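Local coordinates for Non-reducing end beta-L-arabinofuranosidase (Bacteroides thetaiotaomicron, PDB 5MQO), which probably hydrolyses terminal sugar residues, such as beta-L-arabinofuranosides, from complex plant pectin as a GH127-family glycoside hydrolase, at residues 341-351 with 360-369. Residues are numbered along the deposited sequence; the frame is centred on the assembly and turned at random.
Sequences CGALYDGTSPD and IQKVHQSYGR
An antiparallel beta hairpin within the GH127 catalytic region pairs strand 347-349 with strand 361-364, Gly347 facing Val363 and Ser349 facing Gln361 as hydrogen-bonded pairs. Gln361 N to Ser349 O (3.0 Å) is nearly straight, at 175°. Val363 N meets Gly347 O at 2.8 Å from above the carbonyl plane. Val363 lies on the same face as Leu344 and Ser349: its CG1 lies 3.5 Å from Ser349 CB, and CG2 approaches Leu344 CD1. With CG anti to its own carbonyl carbon (chi1 -48°), Leu344 brings CD1 to 3.6 Å from Gly368 CA; a side chain at Gly347 would crowd this same methyl.

Both chains turn a corner beyond this pairing, and the register shifts there: Gln365 and Ser366 both face Leu344, the geometry of a G1 beta bulge, while Ala343 and Leu344 both face Ser366 in a classic bulge. Past the second bulge, Tyr367 CE1 packs against Cys341 CB at 3.8 Å, its hydroxyl bonded to Asn301 of helix 297-314.

Beyond the strand ends, Arg369 bends at chi3 and sets NH1 3.0 Å from Asp351 OD2 in a salt bridge; OD2 lies close to the guanidinium plane, while NH1 meets it from above the carboxylate plane, the two planes 67° apart. An alanine in place of Asp351 would probably leave the guanidinium without this mate and freer to swing. On the face of Thr348 and Lys362, Asp346 OD2 forms a salt bridge with Arg444; on the Val363 face, Ser349 OG bonds Asp279.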
ATOM      1  N   CYS A 341       3.537   0.094  -9.061  1.00 46.19           N
ATOM      2  CA  CYS A 341       4.841   0.439  -9.520  1.00 47.75           C
ATOM      3  C   CYS A 341       5.505  -0.744 -10.244  1.00 47.51           C
ATOM      4  O   CYS A 341       5.499  -1.870  -9.755  1.00 50.55           O
ATOM      5  CB  CYS A 341       5.683   0.909  -8.327  1.00 48.72           C
ATOM      6  SG  CYS A 341       5.030   2.372  -7.466  1.00 49.64           S
ATOM      7  N   GLY A 342       6.108  -0.454 -11.391  1.00 45.83           N
ATOM      8  CA  GLY A 342       6.875  -1.414 -12.140  1.00 45.84           C
ATOM      9  C   GLY A 342       6.150  -1.763 -13.423  1.00 45.16           C
ATOM     10  O   GLY A 342       5.267  -2.598 -13.435  1.00 43.85           O
ATOM     11  N   ALA A 343       6.576  -1.094 -14.483  1.00 47.37           N
ATOM     12  CA  ALA A 343       6.088  -1.206 -15.839  1.00 48.25           C
ATOM     13  C   ALA A 343       6.665  -2.336 -16.668  1.00 50.40           C
ATOM     14  O   ALA A 343       6.096  -2.653 -17.715  1.00 53.56           O
ATOM     15  CB  ALA A 343       6.449   0.075 -16.552  1.00 49.30           C
ATOM     16  N   LEU A 344       7.826  -2.879 -16.277  1.00 52.10           N
ATOM     17  CA  LEU A 344       8.589  -3.804 -17.146  1.00 49.96           C
ATOM     18  C   LEU A 344       8.732  -5.118 -16.446  1.00 51.53           C
ATOM     19  O   LEU A 344       9.205  -5.171 -15.321  1.00 52.63           O
ATOM     20  CB  LEU A 344       9.986  -3.280 -17.491  1.00 47.04           C
ATOM     21  CG  LEU A 344      10.133  -1.832 -17.975  1.00 46.65           C
ATOM     22  CD1 LEU A 344      11.578  -1.386 -17.873  1.00 46.03           C
ATOM     23  CD2 LEU A 344       9.627  -1.609 -19.388  1.00 45.73           C
ATOM     24  N   TYR A 345       8.301  -6.169 -17.127  1.00 54.48           N
ATOM     25  CA  TYR A 345       8.677  -7.542 -16.788  1.00 55.09           C
ATOM     26  C   TYR A 345      10.204  -7.660 -16.965  1.00 53.99           C
ATOM     27  O   TYR A 345      10.893  -8.125 -16.063  1.00 55.94           O
ATOM     28  CB  TYR A 345       7.942  -8.558 -17.705  1.00 56.26           C
ATOM     29  CG  TYR A 345       6.457  -8.815 -17.369  1.00 57.94           C
ATOM     30  CD1 TYR A 345       5.487  -7.805 -17.454  1.00 56.86           C
ATOM     31  CD2 TYR A 345       6.023 -10.091 -16.983  1.00 57.76           C
ATOM     32  CE1 TYR A 345       4.154  -8.061 -17.139  1.00 57.80           C
ATOM     33  CE2 TYR A 345       4.697 -10.343 -16.685  1.00 57.20           C
ATOM     34  CZ  TYR A 345       3.769  -9.332 -16.762  1.00 56.67           C
ATOM     35  OH  TYR A 345       2.464  -9.599 -16.456  1.00 55.21           O
ATOM     36  N   ASP A 346      10.717  -7.243 -18.123  1.00 51.40           N
ATOM     37  CA  ASP A 346      12.142  -7.291 -18.428  1.00 53.58           C
ATOM     38  C   ASP A 346      12.510  -6.046 -19.199  1.00 54.42           C
ATOM     39  O   ASP A 346      11.689  -5.535 -19.921  1.00 62.71           O
ATOM     40  CB  ASP A 346      12.485  -8.480 -19.332  1.00 54.28           C
ATOM     41  CG  ASP A 346      12.067  -9.827 -18.757  1.00 54.94           C
ATOM     42  OD1 ASP A 346      12.585 -10.311 -17.713  1.00 55.76           O
ATOM     43  OD2 ASP A 346      11.228 -10.448 -19.414  1.00 57.82           O
ATOM     44  N   GLY A 347      13.740  -5.572 -19.099  1.00 53.45           N
ATOM     45  CA  GLY A 347      14.177  -4.450 -19.923  1.00 53.07           C
ATOM     46  C   GLY A 347      15.627  -4.069 -19.677  1.00 55.45           C
ATOM     47  O   GLY A 347      16.411  -4.852 -19.106  1.00 56.59           O
ATOM     48  N   THR A 348      15.978  -2.853 -20.086  1.00 54.89           N
ATOM     49  CA  THR A 348      17.339  -2.347 -19.942  1.00 55.17           C
ATOM     50  C   THR A 348      17.328  -0.985 -19.256  1.00 54.05           C
ATOM     51  O   THR A 348      16.416  -0.212 -19.462  1.00 52.96           O
ATOM     52  CB  THR A 348      18.033  -2.218 -21.304  1.00 54.98           C
ATOM     53  OG1 THR A 348      17.153  -1.573 -22.228  1.00 56.73           O
ATOM     54  CG2 THR A 348      18.360  -3.564 -21.848  1.00 56.06           C
ATOM     55  N   SER A 349      18.356  -0.732 -18.443  1.00 53.69           N
ATOM     56  CA  SER A 349      18.603   0.541 -17.765  1.00 52.90           C
ATOM     57  C   SER A 349      20.079   1.009 -17.949  1.00 54.28           C
ATOM     58  O   SER A 349      21.022   0.218 -17.765  1.00 53.62           O
ATOM     59  CB  SER A 349      18.308   0.399 -16.278  1.00 53.09           C
ATOM     60  OG  SER A 349      18.374   1.651 -15.628  1.00 52.54           O
ATOM     61  N   PRO A 350      20.303   2.245 -18.381  1.00 54.78           N
ATOM     62  CA  PRO A 350      19.313   3.102 -19.027  1.00 56.69           C
ATOM     63  C   PRO A 350      18.835   2.639 -20.450  1.00 57.80           C
ATOM     64  O   PRO A 350      19.455   1.768 -21.089  1.00 58.73           O
ATOM     65  CB  PRO A 350      20.068   4.416 -19.134  1.00 57.62           C
ATOM     66  CG  PRO A 350      21.478   3.998 -19.393  1.00 56.52           C
ATOM     67  CD  PRO A 350      21.680   2.723 -18.621  1.00 56.45           C
ATOM     68  N   ASP A 351      17.755   3.271 -20.918  1.00 57.96           N
ATOM     69  CA  ASP A 351      17.046   2.924 -22.169  1.00 58.98           C
ATOM     70  C   ASP A 351      17.199   4.057 -23.187  1.00 58.96           C
ATOM     71  O   ASP A 351      16.543   5.105 -23.091  1.00 59.66           O
ATOM     72  CB  ASP A 351      15.540   2.666 -21.881  1.00 58.00           C
ATOM     73  CG  ASP A 351      14.765   2.116 -23.084  1.00 56.01           C
ATOM     74  OD1 ASP A 351      15.329   1.947 -24.165  1.00 58.23           O
ATOM     75  OD2 ASP A 351      13.561   1.843 -22.944  1.00 55.52           O
ATOM     76  N   ILE A 360      24.963  -0.655 -20.129  1.00 63.50           N
ATOM     77  CA  ILE A 360      23.528  -0.954 -20.233  1.00 62.02           C
ATOM     78  C   ILE A 360      23.212  -2.323 -19.625  1.00 60.45           C
ATOM     79  O   ILE A 360      23.660  -3.350 -20.116  1.00 57.68           O
ATOM     80  CB  ILE A 360      23.039  -0.886 -21.688  1.00 62.52           C
ATOM     81  CG1 ILE A 360      23.320   0.507 -22.258  1.00 62.65           C
ATOM     82  CG2 ILE A 360      21.543  -1.205 -21.774  1.00 62.77           C
ATOM     83  CD1 ILE A 360      23.158   0.597 -23.753  1.00 63.50           C
ATOM     84  N   GLN A 361      22.427  -2.331 -18.552  1.00 59.95           N
ATOM     85  CA  GLN A 361      22.165  -3.556 -17.802  1.00 58.94           C
ATOM     86  C   GLN A 361      20.744  -4.033 -18.015  1.00 58.38           C
ATOM     87  O   GLN A 361      19.883  -3.246 -18.357  1.00 62.18           O
ATOM     88  CB  GLN A 361      22.340  -3.283 -16.325  1.00 59.73           C
ATOM     89  CG  GLN A 361      23.752  -2.923 -15.885  1.00 60.48           C
ATOM     90  CD  GLN A 361      23.806  -2.451 -14.443  1.00 58.98           C
ATOM     91  OE1 GLN A 361      22.768  -2.206 -13.796  1.00 60.57           O
ATOM     92  NE2 GLN A 361      25.004  -2.301 -13.942  1.00 55.75           N
ATOM     93  N   LYS A 362      20.495  -5.320 -17.794  1.00 58.22           N
ATOM     94  CA  LYS A 362      19.120  -5.834 -17.659  1.00 56.29           C
ATOM     95  C   LYS A 362      18.468  -5.424 -16.322  1.00 54.74           C
ATOM     96  O   LYS A 362      19.136  -5.329 -15.298  1.00 49.58           O
ATOM     97  CB  LYS A 362      19.058  -7.358 -17.858  1.00 55.05           C
ATOM     98  CG  LYS A 362      19.151  -7.762 -19.329  1.00 57.16           C
ATOM     99  CD  LYS A 362      19.698  -9.165 -19.526  1.00 58.23           C
ATOM    100  CE  LYS A 362      18.810 -10.199 -18.863  1.00 60.42           C
ATOM    101  NZ  LYS A 362      19.573 -11.438 -18.588  1.00 60.49           N
ATOM    102  N   VAL A 363      17.157  -5.158 -16.375  1.00 55.78           N
ATOM    103  CA  VAL A 363      16.310  -4.985 -15.178  1.00 54.56           C
ATOM    104  C   VAL A 363      15.160  -5.982 -15.266  1.00 56.33           C
ATOM    105  O   VAL A 363      14.937  -6.593 -16.303  1.00 59.03           O
ATOM    106  CB  VAL A 363      15.788  -3.530 -15.029  1.00 52.50           C
ATOM    107  CG1 VAL A 363      16.945  -2.551 -15.043  1.00 51.74           C
ATOM    108  CG2 VAL A 363      14.794  -3.145 -16.125  1.00 52.43           C
ATOM    109  N   HIS A 364      14.427  -6.160 -14.182  1.00 60.22           N
ATOM    110  CA  HIS A 364      13.231  -7.020 -14.206  1.00 63.82           C
ATOM    111  C   HIS A 364      12.259  -6.617 -13.098  1.00 59.20           C
ATOM    112  O   HIS A 364      12.686  -6.193 -12.044  1.00 59.97           O
ATOM    113  CB  HIS A 364      13.603  -8.518 -14.124  1.00 69.10           C
ATOM    114  CG  HIS A 364      14.056  -8.969 -12.758  1.00 76.69           C
ATOM    115  ND1 HIS A 364      15.004  -8.288 -12.019  1.00 76.92           N
ATOM    116  CD2 HIS A 364      13.695 -10.040 -12.005  1.00 79.93           C
ATOM    117  CE1 HIS A 364      15.207  -8.916 -10.878  1.00 76.58           C
ATOM    118  NE2 HIS A 364      14.420  -9.978 -10.839  1.00 79.45           N
ATOM    119  N   GLN A 365      10.962  -6.732 -13.359  1.00 56.67           N
ATOM    120  CA  GLN A 365       9.916  -6.416 -12.385  1.00 56.16           C
ATOM    121  C   GLN A 365      10.216  -5.018 -11.883  1.00 52.42           C
ATOM    122  O   GLN A 365      10.336  -4.748 -10.675  1.00 49.68           O
ATOM    123  CB  GLN A 365       9.890  -7.471 -11.278  1.00 61.35           C
ATOM    124  CG  GLN A 365      10.186  -8.882 -11.793  1.00 65.34           C
ATOM    125  CD  GLN A 365       9.634  -9.995 -10.927  1.00 66.95           C
ATOM    126  OE1 GLN A 365       9.421  -9.831  -9.735  1.00 67.95           O
ATOM    127  NE2 GLN A 365       9.386 -11.137 -11.543  1.00 71.26           N
ATOM    128  N   SER A 366      10.328  -4.137 -12.874  1.00 49.97           N
ATOM    129  CA  SER A 366      11.098  -2.919 -12.755  1.00 47.83           C
ATOM    130  C   SER A 366      10.434  -1.639 -13.263  1.00 47.51           C
ATOM    131  O   SER A 366       9.583  -1.647 -14.174  1.00 46.26           O
ATOM    132  CB  SER A 366      12.426  -3.100 -13.498  1.00 47.05           C
ATOM    133  OG  SER A 366      13.159  -1.897 -13.561  1.00 46.19           O
ATOM    134  N   TYR A 367      10.892  -0.531 -12.676  1.00 45.89           N
ATOM    135  CA  TYR A 367      10.579   0.796 -13.151  1.00 45.15           C
ATOM    136  C   TYR A 367      11.111   0.909 -14.565  1.00 44.54           C
ATOM    137  O   TYR A 367      12.071   0.270 -14.888  1.00 44.20           O
ATOM    138  CB  TYR A 367      11.229   1.852 -12.238  1.00 45.09           C
ATOM    139  CG  TYR A 367      10.500   2.104 -10.933  1.00 45.18           C
ATOM    140  CD1 TYR A 367       9.225   2.675 -10.934  1.00 45.95           C
ATOM    141  CD2 TYR A 367      11.079   1.797  -9.684  1.00 45.49           C
ATOM    142  CE1 TYR A 367       8.528   2.923  -9.747  1.00 45.59           C
ATOM    143  CE2 TYR A 367      10.392   2.053  -8.494  1.00 46.02           C
ATOM    144  CZ  TYR A 367       9.108   2.619  -8.537  1.00 45.57           C
ATOM    145  OH  TYR A 367       8.382   2.892  -7.398  1.00 45.44           O
ATOM    146  N   GLY A 368      10.465   1.715 -15.401  1.00 48.48           N
ATOM    147  CA  GLY A 368      10.859   1.954 -16.816  1.00 47.95           C
ATOM    148  C   GLY A 368      11.291   3.386 -17.000  1.00 49.17           C
ATOM    149  O   GLY A 368      11.631   4.050 -15.996  1.00 50.99           O
ATOM    150  N   ARG A 369      11.308   3.846 -18.260  1.00 47.85           N
ATOM    151  CA  ARG A 369      11.570   5.249 -18.619  1.00 47.46           C
ATOM    152  C   ARG A 369      10.485   6.136 -18.041  1.00 46.81           C
ATOM    153  O   ARG A 369       9.372   5.665 -17.818  1.00 46.27           O
ATOM    154  CB  ARG A 369      11.518   5.468 -20.136  1.00 50.04           C
ATOM    155  CG  ARG A 369      12.668   4.866 -20.968  1.00 54.23           C
ATOM    156  CD  ARG A 369      12.614   5.310 -22.449  1.00 55.42           C
ATOM    157  NE  ARG A 369      11.226   5.461 -22.914  1.00 54.20           N
ATOM    158  CZ  ARG A 369      10.476   4.478 -23.391  1.00 54.45           C
ATOM    159  NH1 ARG A 369      10.959   3.255 -23.538  1.00 56.22           N
ATOM    160  NH2 ARG A 369       9.232   4.715 -23.747  1.00 54.97           N
TER